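Local coordinates for protein VIN1 (Oscarella pearsei, PDB 6BFI) that binds actin filaments and may take part in cell-cell adhesion, as a sponge member of the vinculin and alpha-catenin family, at residues R296-E301 and V355-L360; R303-L308 and K366-R371; E422-S427 and D491-S496; F499-E504 and V612-W617. All coordinates share one frame; numbering follows the deposited sequence.

Contact 1 of 4, residues R296-E301 and V355-L360; sequences RKCISE and VKLQEL
Within a helical bundle of this vinculin homolog, C298 on helix 289-306 packs against L357 on helix 344-375. The two short segments run the same way along the bundle, their N-to-C directions 27° apart and their axes 11.0 Å from each other at closest approach. At that spacing backbones do not meet, and the space between them is bridged by apolar side chains. CB of C298 lies 3.8 Å from CD1 of L357, so it is the base of the cysteine side chain that is touched, and not SG. L357 leaves its helix with CG roughly opposite its own backbone N (chi1 -158°), which carries the CD1 branch over to the cysteine. One turn further on, L360 points at helix 289-306 and lays its CD2 methyl 3.9 Å from the backbone O of C298. The same methyl comes within 4.4 Å of CA of I299, so L360 packs on helix backbone more than on a side chain. All four touching residues are buried, and neighbouring helices pack on two of them: F275 of helix 268-283 touches C298, and A322 and L325 of helix 312-338 touch I299. The result is a pair of side-by-side helices packed through buried apolar side chains, as in the all-helical bundles from which vinculin-family proteins are built.

Contact 2 of 4, residues R303-L308 and K366-R371; sequences RRVAAL and KALAER
Two bends in the side chain of R371, at chi2 (-74°) and again at chi3, fold its guanidinium back to the carbonyl of L308, and V305, with CG1 opposite its backbone N, turns that methyl to L368. The polar half of the contact is one hydrogen bond: NH1 of R371 donates an N-H to O of L308, 2.8 Å away. The donor sits in the carbonyl plane, on a lone pair, and the oxygen lies only 5° out of the guanidinium plane, so group and acceptor are nearly coplanar although the angle at the hydrogen is a bent 147°. NH1 also passes 3.8 Å from CB of L308. The other nitrogens are engaged too, NE by a salt bridge to D375 and NH2 by a hydrogen bond to T420, which fixes the rotation of the group. A methionine in place of R371 would probably leave the L308 carbonyl without this donor and the D375 carboxylate without its mate. The apolar half lies a turn earlier, where CG1 of V305 meets CD1 of L368 at 3.7 Å, the two side chains crossing at about a right angle. The same CG1 stands 4.1 Å from CB of A367. What results is an arginine tying the chain just past helix 289-306 to helix 344-375 beside a buried apolar patch, a junction within the helical-bundle architecture of the vinculin family.

Contact 3 of 4, residues E422-S427 and D491-S496; sequences ELVASS and DGVIDS
Apolar contact carries this junction, and V424 is at its centre, touching V493 and I494 with one methyl each. CG1 of V424 meets CG1 of V493 at 3.6 Å, and it also lies 3.8 Å from CB of the same residue. Both valines hold CG1 opposite the backbone N (chi1 163° and 174°), so like branches are presented to each other while the side chains slide past in opposite directions. CG2 of V424 takes the other neighbour, with CD1 of I494 3.9 Å away and CG1 of I494 slightly farther; here the side chains cross at about a right angle. An alanine at V424 removes both methyls, which would probably open a gap facing V493 and I494 and cost the segments their mutual packing. In the helical-bundle fold of the vinculin family, this is where the end region of helix 399-427 meets the end of helix 466-493. V493 is still helical, whereas I494 is the first residue to leave helical geometry, so the chain is already turning towards helix 496-519 as its side chain packs on V424. L438 of helix 432-449 touches both valines, and I494 also packs on L368 and V372 of helix 344-375.

Polar groups lie around this apolar centre and form no hydrogen bond across it. D495 occupies the N-cap position of helix 496-519, where OD1 accepts a weak hydrogen bond from the backbone N of L497. D491 makes a salt bridge with R540. S427 OG is hydrogen-bonded to E301 and R304, both on helix 289-306.

Contact 4 of 4, residues F499-E504 and V612-W617; sequences FMKVSE and VIEDNW
Segment 499-504 is helical throughout and belongs to helix 496-519, while 612-617 holds the last turn of helix 589-615 and the start of the chain that leaves it; M500 and I613 face each other with CA atoms 8.2 Å apart. Two bundle helices of the vinculin family thus meet here side chain to side chain. The apolar part is made by one methyl of I613 against two points of M500: CD1 lies 3.6 Å from CE and 3.7 Å from CG. M500 can offer both because its chain is bent at chi2 (-50°), which folds the terminal methyl back over the isoleucine branch, and the two side chains cross at about a right angle. V541 and V544 of helix 524-550 also pack on M500. Within helix 496-519, OG of S503 donates to O of F499 over 2.8 Å, and the backbone N of S503 reaches the same oxygen from the opposite face.

At the more exposed side of the contact, K501 and E614 reach towards each other with extended chains that also cross at about a right angle. R610, one turn before E614, makes a salt bridge with E504, adding a charged link between the same two helices. The opposite charges of K501 and E614 probably attract, but the pair is too far apart for a salt bridge: NZ of K501 stays 4.4 Å from OE2 of E614. The nearer atom is the methylene beside it, CE of K501, which comes within 3.7 Å of OE2 of E614.

Overall arrangement
Contacts 1 and 2 lie along the same pair, helices 289-306 and 344-375, with centres about 13 Å apart; their segments alternate along the chain, and both close before contact 3 opens. Contact 3 sits nearest the chain's centre, its own centre about 11 Å from that of contact 2, and both earlier contacts touch it, contact 2 also through R304 against L423. Contact 4 comes last, with centres of contacts 3 and 4 about 16 Å apart, and segment 491-496 leads directly into helix 496-519; there A369 and E370 of contact 2 touch F499 and V502. Contacts 1 and 4 stay about 8 Å apart at their nearest atoms. Helix 344-375 thus packs against both helices 289-306 and 496-519, linking these parts of the helical fold.

Contact 1 of 4, residues R296-E301 and V355-L360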
# COMPACT_ATOMS: atom_id res chain seq x y z
N ARG A 296 -18.55 21.62 -1.37
CA ARG A 296 -18.48 22.03 0.03
C ARG A 296 -17.56 21.11 0.83
O ARG A 296 -16.85 21.56 1.74
CB ARG A 296 -19.88 22.06 0.64
CG ARG A 296 -20.71 23.25 0.15
CD ARG A 296 -22.04 23.37 0.87
NE ARG A 296 -22.60 24.71 0.73
CZ ARG A 296 -23.39 25.10 -0.27
NH1 ARG A 296 -23.72 24.24 -1.23
NH2 ARG A 296 -23.85 26.34 -0.32
N LYS A 297 -17.55 19.81 0.50
CA LYS A 297 -16.58 18.91 1.13
C LYS A 297 -15.15 19.32 0.78
O LYS A 297 -14.26 19.27 1.64
CB LYS A 297 -16.84 17.47 0.70
CG LYS A 297 -18.19 16.92 1.12
CD LYS A 297 -18.24 15.41 0.96
CE LYS A 297 -19.66 14.88 1.09
NZ LYS A 297 -20.31 15.32 2.35
N CYS A 298 -14.92 19.74 -0.46
CA CYS A 298 -13.58 20.20 -0.84
C CYS A 298 -13.20 21.46 -0.07
O CYS A 298 -12.04 21.64 0.31
CB CYS A 298 -13.52 20.44 -2.34
SG CYS A 298 -13.68 18.93 -3.32
N ILE A 299 -14.17 22.35 0.17
CA ILE A 299 -13.90 23.53 0.99
C ILE A 299 -13.54 23.12 2.41
O ILE A 299 -12.62 23.67 3.02
CB ILE A 299 -15.11 24.48 0.96
CG1 ILE A 299 -15.35 24.99 -0.47
CG2 ILE A 299 -14.90 25.65 1.91
CD1 ILE A 299 -16.58 25.88 -0.60
N SER A 300 -14.25 22.13 2.95
CA SER A 300 -13.94 21.63 4.29
C SER A 300 -12.53 21.06 4.35
O SER A 300 -11.82 21.25 5.35
CB SER A 300 -14.96 20.58 4.73
OG SER A 300 -16.15 21.19 5.19
N GLU A 301 -12.11 20.35 3.30
CA GLU A 301 -10.74 19.85 3.27
C GLU A 301 -9.74 20.99 3.20
O GLU A 301 -8.69 20.95 3.86
CB GLU A 301 -10.56 18.89 2.08
CG GLU A 301 -9.11 18.50 1.79
CD GLU A 301 -8.52 17.55 2.82
OE1 GLU A 301 -9.20 17.20 3.80
OE2 GLU A 301 -7.35 17.14 2.64
N VAL A 355 -12.31 26.47 -11.78
CA VAL A 355 -10.95 26.99 -11.77
C VAL A 355 -10.50 27.29 -10.35
O VAL A 355 -9.39 26.94 -9.94
CB VAL A 355 -10.85 28.23 -12.68
CG1 VAL A 355 -9.42 28.76 -12.70
CG2 VAL A 355 -11.32 27.90 -14.08
N LYS A 356 -11.37 27.93 -9.56
CA LYS A 356 -11.03 28.23 -8.17
C LYS A 356 -10.82 26.96 -7.35
O LYS A 356 -10.04 26.95 -6.40
CB LYS A 356 -12.10 29.10 -7.53
CG LYS A 356 -12.18 30.50 -8.12
CD LYS A 356 -10.81 31.15 -8.12
CE LYS A 356 -10.83 32.49 -8.84
NZ LYS A 356 -9.46 33.05 -8.94
N LEU A 357 -11.53 25.88 -7.70
CA LEU A 357 -11.33 24.62 -6.99
C LEU A 357 -9.98 24.00 -7.34
O LEU A 357 -9.30 23.44 -6.47
CB LEU A 357 -12.47 23.66 -7.31
CG LEU A 357 -12.73 22.53 -6.31
CD1 LEU A 357 -12.70 23.07 -4.89
CD2 LEU A 357 -14.07 21.88 -6.60
N GLN A 358 -9.57 24.11 -8.61
CA GLN A 358 -8.22 23.70 -8.97
C GLN A 358 -7.17 24.52 -8.23
O GLN A 358 -6.17 23.96 -7.75
CB GLN A 358 -8.01 23.83 -10.48
CG GLN A 358 -8.28 22.56 -11.25
CD GLN A 358 -7.66 22.59 -12.63
OE1 GLN A 358 -7.43 23.66 -13.20
NE2 GLN A 358 -7.38 21.42 -13.19
N GLU A 359 -7.37 25.83 -8.12
CA GLU A 359 -6.40 26.67 -7.41
C GLU A 359 -6.37 26.33 -5.92
O GLU A 359 -5.30 26.38 -5.30
CB GLU A 359 -6.72 28.14 -7.63
CG GLU A 359 -6.49 28.61 -9.06
CD GLU A 359 -6.94 30.04 -9.31
OE1 GLU A 359 -7.31 30.73 -8.34
OE2 GLU A 359 -6.93 30.46 -10.48
N LEU A 360 -7.52 26.00 -5.34
CA LEU A 360 -7.54 25.56 -3.94
C LEU A 360 -6.76 24.27 -3.77
O LEU A 360 -5.98 24.12 -2.81
CB LEU A 360 -8.97 25.40 -3.46
CG LEU A 360 -9.14 24.82 -2.05
CD1 LEU A 360 -8.41 25.67 -1.02
CD2 LEU A 360 -10.61 24.70 -1.68

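Contact 2 of 4, residues R303-L308 and K366-R371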
# COMPACT_ATOMS: atom_id res chain seq x y z
N ARG A 303 -10.09 24.03 4.46
CA ARG A 303 -9.98 24.65 5.78
C ARG A 303 -9.29 23.73 6.78
O ARG A 303 -8.56 24.20 7.66
CB ARG A 303 -11.37 25.06 6.28
CG ARG A 303 -12.07 26.05 5.36
CD ARG A 303 -13.46 26.42 5.86
NE ARG A 303 -14.11 27.34 4.92
CZ ARG A 303 -15.36 27.78 5.05
NH1 ARG A 303 -16.11 27.39 6.08
NH2 ARG A 303 -15.87 28.61 4.15
N ARG A 304 -9.51 22.42 6.65
CA ARG A 304 -8.81 21.46 7.50
C ARG A 304 -7.30 21.56 7.31
O ARG A 304 -6.54 21.57 8.29
CB ARG A 304 -9.28 20.04 7.21
CG ARG A 304 -8.79 19.00 8.20
CD ARG A 304 -8.91 17.59 7.64
NE ARG A 304 -7.73 17.19 6.88
CZ ARG A 304 -6.69 16.56 7.40
NH1 ARG A 304 -6.67 16.24 8.69
NH2 ARG A 304 -5.65 16.23 6.63
N VAL A 305 -6.85 21.64 6.06
CA VAL A 305 -5.42 21.83 5.81
C VAL A 305 -4.97 23.21 6.27
O VAL A 305 -3.84 23.38 6.75
CB VAL A 305 -5.11 21.60 4.32
CG1 VAL A 305 -3.64 21.86 4.03
CG2 VAL A 305 -5.48 20.18 3.92
N ALA A 306 -5.85 24.22 6.17
CA ALA A 306 -5.49 25.56 6.63
C ALA A 306 -5.19 25.57 8.12
O ALA A 306 -4.28 26.28 8.57
CB ALA A 306 -6.61 26.55 6.29
N ALA A 307 -5.95 24.80 8.90
CA ALA A 307 -5.71 24.76 10.34
C ALA A 307 -4.36 24.14 10.69
O ALA A 307 -3.88 24.32 11.82
CB ALA A 307 -6.84 24.01 11.05
N LEU A 308 -3.74 23.41 9.76
CA LEU A 308 -2.46 22.76 9.99
C LEU A 308 -1.34 23.37 9.16
O LEU A 308 -0.30 22.74 8.97
CB LEU A 308 -2.56 21.26 9.70
CG LEU A 308 -3.54 20.46 10.55
CD1 LEU A 308 -3.64 19.02 10.05
CD2 LEU A 308 -3.13 20.50 12.01
N LYS A 366 0.68 23.16 -2.03
CA LYS A 366 1.73 24.09 -1.62
C LYS A 366 1.87 24.12 -0.10
O LYS A 366 2.98 24.22 0.43
CB LYS A 366 1.45 25.49 -2.17
CG LYS A 366 2.64 26.44 -2.09
CD LYS A 366 2.48 27.60 -3.07
CE LYS A 366 3.79 28.33 -3.29
NZ LYS A 366 3.72 29.31 -4.41
N ALA A 367 0.75 24.03 0.62
CA ALA A 367 0.80 24.04 2.08
C ALA A 367 1.49 22.78 2.60
O ALA A 367 2.30 22.86 3.53
CB ALA A 367 -0.60 24.18 2.66
N LEU A 368 1.17 21.62 2.02
CA LEU A 368 1.85 20.40 2.44
C LEU A 368 3.34 20.46 2.14
O LEU A 368 4.18 20.09 2.98
CB LEU A 368 1.21 19.18 1.78
CG LEU A 368 0.13 18.48 2.60
CD1 LEU A 368 -1.02 19.43 2.90
CD2 LEU A 368 -0.37 17.24 1.88
N ALA A 369 3.70 20.94 0.95
CA ALA A 369 5.12 21.11 0.62
C ALA A 369 5.80 22.08 1.56
O ALA A 369 7.00 21.95 1.83
CB ALA A 369 5.27 21.57 -0.83
N GLU A 370 5.06 23.07 2.08
CA GLU A 370 5.64 24.01 3.03
C GLU A 370 5.87 23.35 4.39
O GLU A 370 6.92 23.55 5.01
CB GLU A 370 4.75 25.24 3.16
CG GLU A 370 5.48 26.50 3.59
CD GLU A 370 4.55 27.64 3.92
OE1 GLU A 370 3.42 27.38 4.37
OE2 GLU A 370 4.94 28.81 3.72
N ARG A 371 4.89 22.57 4.86
CA ARG A 371 5.09 21.81 6.09
C ARG A 371 6.31 20.91 5.98
O ARG A 371 7.10 20.81 6.92
CB ARG A 371 3.84 20.98 6.40
CG ARG A 371 2.79 21.71 7.23
CD ARG A 371 3.22 21.84 8.68
NE ARG A 371 3.32 20.54 9.35
CZ ARG A 371 2.31 19.94 9.98
NH1 ARG A 371 1.12 20.52 10.03
NH2 ARG A 371 2.50 18.76 10.55

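Contact 3 of 4, residues E422-S427 and D491-S496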
# COMPACT_ATOMS: atom_id res chain seq x y z
N GLU A 422 1.69 12.11 8.81
CA GLU A 422 0.26 11.81 8.85
C GLU A 422 -0.53 12.78 7.98
O GLU A 422 -1.48 12.37 7.29
CB GLU A 422 -0.24 11.84 10.29
CG GLU A 422 -1.75 11.71 10.42
CD GLU A 422 -2.27 10.39 9.87
OE1 GLU A 422 -1.62 9.35 10.11
OE2 GLU A 422 -3.32 10.40 9.19
N LEU A 423 -0.17 14.06 8.01
CA LEU A 423 -0.86 15.05 7.17
C LEU A 423 -0.69 14.72 5.70
O LEU A 423 -1.65 14.75 4.93
CB LEU A 423 -0.35 16.45 7.48
CG LEU A 423 -0.91 17.56 6.58
CD1 LEU A 423 -2.41 17.70 6.78
CD2 LEU A 423 -0.22 18.89 6.84
N VAL A 424 0.54 14.42 5.28
CA VAL A 424 0.79 14.06 3.89
C VAL A 424 -0.00 12.81 3.51
O VAL A 424 -0.59 12.74 2.43
CB VAL A 424 2.30 13.86 3.66
CG1 VAL A 424 2.55 13.09 2.37
CG2 VAL A 424 3.01 15.20 3.62
N ALA A 425 -0.05 11.83 4.41
CA ALA A 425 -0.80 10.61 4.13
C ALA A 425 -2.29 10.88 4.03
O ALA A 425 -3.01 10.16 3.32
CB ALA A 425 -0.52 9.56 5.21
N SER A 426 -2.79 11.91 4.71
CA SER A 426 -4.22 12.19 4.72
C SER A 426 -4.65 13.17 3.64
O SER A 426 -5.84 13.19 3.30
CB SER A 426 -4.65 12.74 6.08
OG SER A 426 -4.66 11.72 7.06
N SER A 427 -3.74 13.97 3.09
CA SER A 427 -4.13 15.02 2.16
C SER A 427 -3.18 15.18 0.97
O SER A 427 -3.29 16.18 0.25
CB SER A 427 -4.24 16.36 2.89
OG SER A 427 -5.17 16.29 3.96
N ASP A 491 8.76 12.71 0.67
CA ASP A 491 9.20 13.38 -0.55
C ASP A 491 8.62 12.72 -1.79
O ASP A 491 8.39 13.39 -2.81
CB ASP A 491 10.73 13.38 -0.63
CG ASP A 491 11.37 14.18 0.50
OD1 ASP A 491 10.66 15.00 1.12
OD2 ASP A 491 12.58 13.99 0.75
N GLY A 492 8.36 11.41 -1.74
CA GLY A 492 7.75 10.74 -2.88
C GLY A 492 6.32 11.19 -3.12
O GLY A 492 5.90 11.32 -4.28
N VAL A 493 5.56 11.42 -2.05
CA VAL A 493 4.18 11.86 -2.22
C VAL A 493 4.11 13.34 -2.59
O VAL A 493 3.33 13.73 -3.46
CB VAL A 493 3.37 11.55 -0.95
CG1 VAL A 493 1.97 12.14 -1.07
CG2 VAL A 493 3.31 10.06 -0.71
N ILE A 494 4.92 14.17 -1.94
CA ILE A 494 4.80 15.62 -2.07
C ILE A 494 5.07 16.06 -3.50
O ILE A 494 5.92 15.50 -4.20
CB ILE A 494 5.75 16.30 -1.07
CG1 ILE A 494 5.08 16.41 0.30
CG2 ILE A 494 6.21 17.66 -1.56
CD1 ILE A 494 3.75 17.12 0.26
N ASP A 495 4.32 17.07 -3.94
CA ASP A 495 4.57 17.71 -5.23
C ASP A 495 5.92 18.40 -5.20
O ASP A 495 6.13 19.34 -4.43
CB ASP A 495 3.46 18.71 -5.55
CG ASP A 495 3.45 19.14 -7.01
OD1 ASP A 495 4.46 18.93 -7.71
OD2 ASP A 495 2.42 19.70 -7.45
N SER A 496 6.84 17.93 -6.05
CA SER A 496 8.23 18.37 -5.94
C SER A 496 8.42 19.79 -6.43
O SER A 496 9.24 20.54 -5.88
CB SER A 496 9.13 17.41 -6.70
OG SER A 496 9.10 16.12 -6.11

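Contact 4 of 4, residues F499-E504 and V612-W617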
# COMPACT_ATOMS: atom_id res chain seq x y z
N PHE A 499 7.74 22.07 -3.70
CA PHE A 499 8.86 22.06 -2.76
C PHE A 499 9.99 22.94 -3.26
O PHE A 499 10.62 23.67 -2.49
CB PHE A 499 9.35 20.63 -2.52
CG PHE A 499 10.39 20.51 -1.43
CD1 PHE A 499 11.73 20.71 -1.71
CD2 PHE A 499 10.02 20.20 -0.14
CE1 PHE A 499 12.69 20.61 -0.72
CE2 PHE A 499 10.97 20.09 0.87
CZ PHE A 499 12.31 20.29 0.58
N MET A 500 10.27 22.89 -4.57
CA MET A 500 11.35 23.70 -5.13
C MET A 500 11.00 25.18 -5.11
O MET A 500 11.89 26.02 -4.92
CB MET A 500 11.68 23.24 -6.55
CG MET A 500 12.18 21.80 -6.63
SD MET A 500 13.52 21.46 -5.46
CE MET A 500 13.80 19.72 -5.76
N LYS A 501 9.73 25.53 -5.32
CA LYS A 501 9.33 26.93 -5.24
C LYS A 501 9.43 27.46 -3.81
O LYS A 501 10.07 28.48 -3.56
CB LYS A 501 7.91 27.12 -5.78
CG LYS A 501 7.79 27.07 -7.30
CD LYS A 501 6.35 27.24 -7.74
CE LYS A 501 6.24 27.34 -9.26
NZ LYS A 501 4.82 27.39 -9.71
N VAL A 502 8.80 26.75 -2.86
CA VAL A 502 8.83 27.19 -1.47
C VAL A 502 10.27 27.27 -0.96
O VAL A 502 10.66 28.25 -0.32
CB VAL A 502 7.97 26.24 -0.61
CG1 VAL A 502 8.07 26.62 0.86
CG2 VAL A 502 6.52 26.28 -1.07
N SER A 503 11.07 26.24 -1.26
CA SER A 503 12.48 26.26 -0.86
C SER A 503 13.25 27.38 -1.55
O SER A 503 14.16 27.95 -0.95
CB SER A 503 13.12 24.91 -1.16
OG SER A 503 12.50 23.86 -0.44
N GLU A 504 12.91 27.70 -2.80
CA GLU A 504 13.58 28.80 -3.48
C GLU A 504 13.28 30.13 -2.80
O GLU A 504 14.18 30.95 -2.60
CB GLU A 504 13.15 28.83 -4.95
CG GLU A 504 13.95 29.79 -5.83
CD GLU A 504 13.42 29.87 -7.25
OE1 GLU A 504 12.32 29.33 -7.50
OE2 GLU A 504 14.09 30.46 -8.12
N VAL A 612 14.72 22.97 -13.95
CA VAL A 612 14.64 21.66 -14.59
C VAL A 612 13.31 20.99 -14.26
O VAL A 612 12.59 20.52 -15.15
CB VAL A 612 15.84 20.78 -14.17
CG1 VAL A 612 15.67 19.37 -14.72
CG2 VAL A 612 17.14 21.40 -14.66
N ILE A 613 12.96 20.96 -12.97
CA ILE A 613 11.69 20.36 -12.58
C ILE A 613 10.52 21.11 -13.20
O ILE A 613 9.53 20.51 -13.65
CB ILE A 613 11.58 20.30 -11.04
CG1 ILE A 613 12.57 19.27 -10.49
CG2 ILE A 613 10.15 19.97 -10.62
CD1 ILE A 613 12.41 18.99 -9.02
N GLU A 614 10.63 22.44 -13.28
CA GLU A 614 9.56 23.25 -13.85
C GLU A 614 9.37 22.96 -15.33
O GLU A 614 8.23 22.85 -15.80
CB GLU A 614 9.87 24.73 -13.62
CG GLU A 614 8.65 25.62 -13.49
CD GLU A 614 9.01 27.06 -13.15
OE1 GLU A 614 10.02 27.57 -13.69
OE2 GLU A 614 8.30 27.67 -12.32
N ASP A 615 10.47 22.82 -16.07
CA ASP A 615 10.38 22.53 -17.50
C ASP A 615 9.98 21.09 -17.78
O ASP A 615 9.54 20.80 -18.90
CB ASP A 615 11.72 22.83 -18.18
CG ASP A 615 12.05 24.31 -18.17
OD1 ASP A 615 11.13 25.13 -17.97
OD2 ASP A 615 13.24 24.66 -18.36
N ASN A 616 10.11 20.19 -16.81
CA ASN A 616 9.59 18.84 -16.98
C ASN A 616 8.15 18.69 -16.49
O ASN A 616 7.59 17.59 -16.56
CB ASN A 616 10.48 17.82 -16.25
CG ASN A 616 10.25 16.39 -16.72
OD1 ASN A 616 9.60 15.60 -16.04
ND2 ASN A 616 10.79 16.06 -17.89
N TRP A 617 7.53 19.77 -16.02
CA TRP A 617 6.20 19.67 -15.43
C TRP A 617 5.14 19.47 -16.50
O TRP A 617 5.18 20.09 -17.57
CB TRP A 617 5.89 20.92 -14.61
CG TRP A 617 4.64 20.82 -13.78
CD1 TRP A 617 4.52 20.25 -12.55
CD2 TRP A 617 3.33 21.29 -14.14
NE1 TRP A 617 3.22 20.34 -12.11
CE2 TRP A 617 2.47 20.98 -13.06
CE3 TRP A 617 2.81 21.95 -15.25
CZ2 TRP A 617 1.12 21.30 -13.08
CZ3 TRP A 617 1.46 22.27 -15.26
CH2 TRP A 617 0.63 21.95 -14.18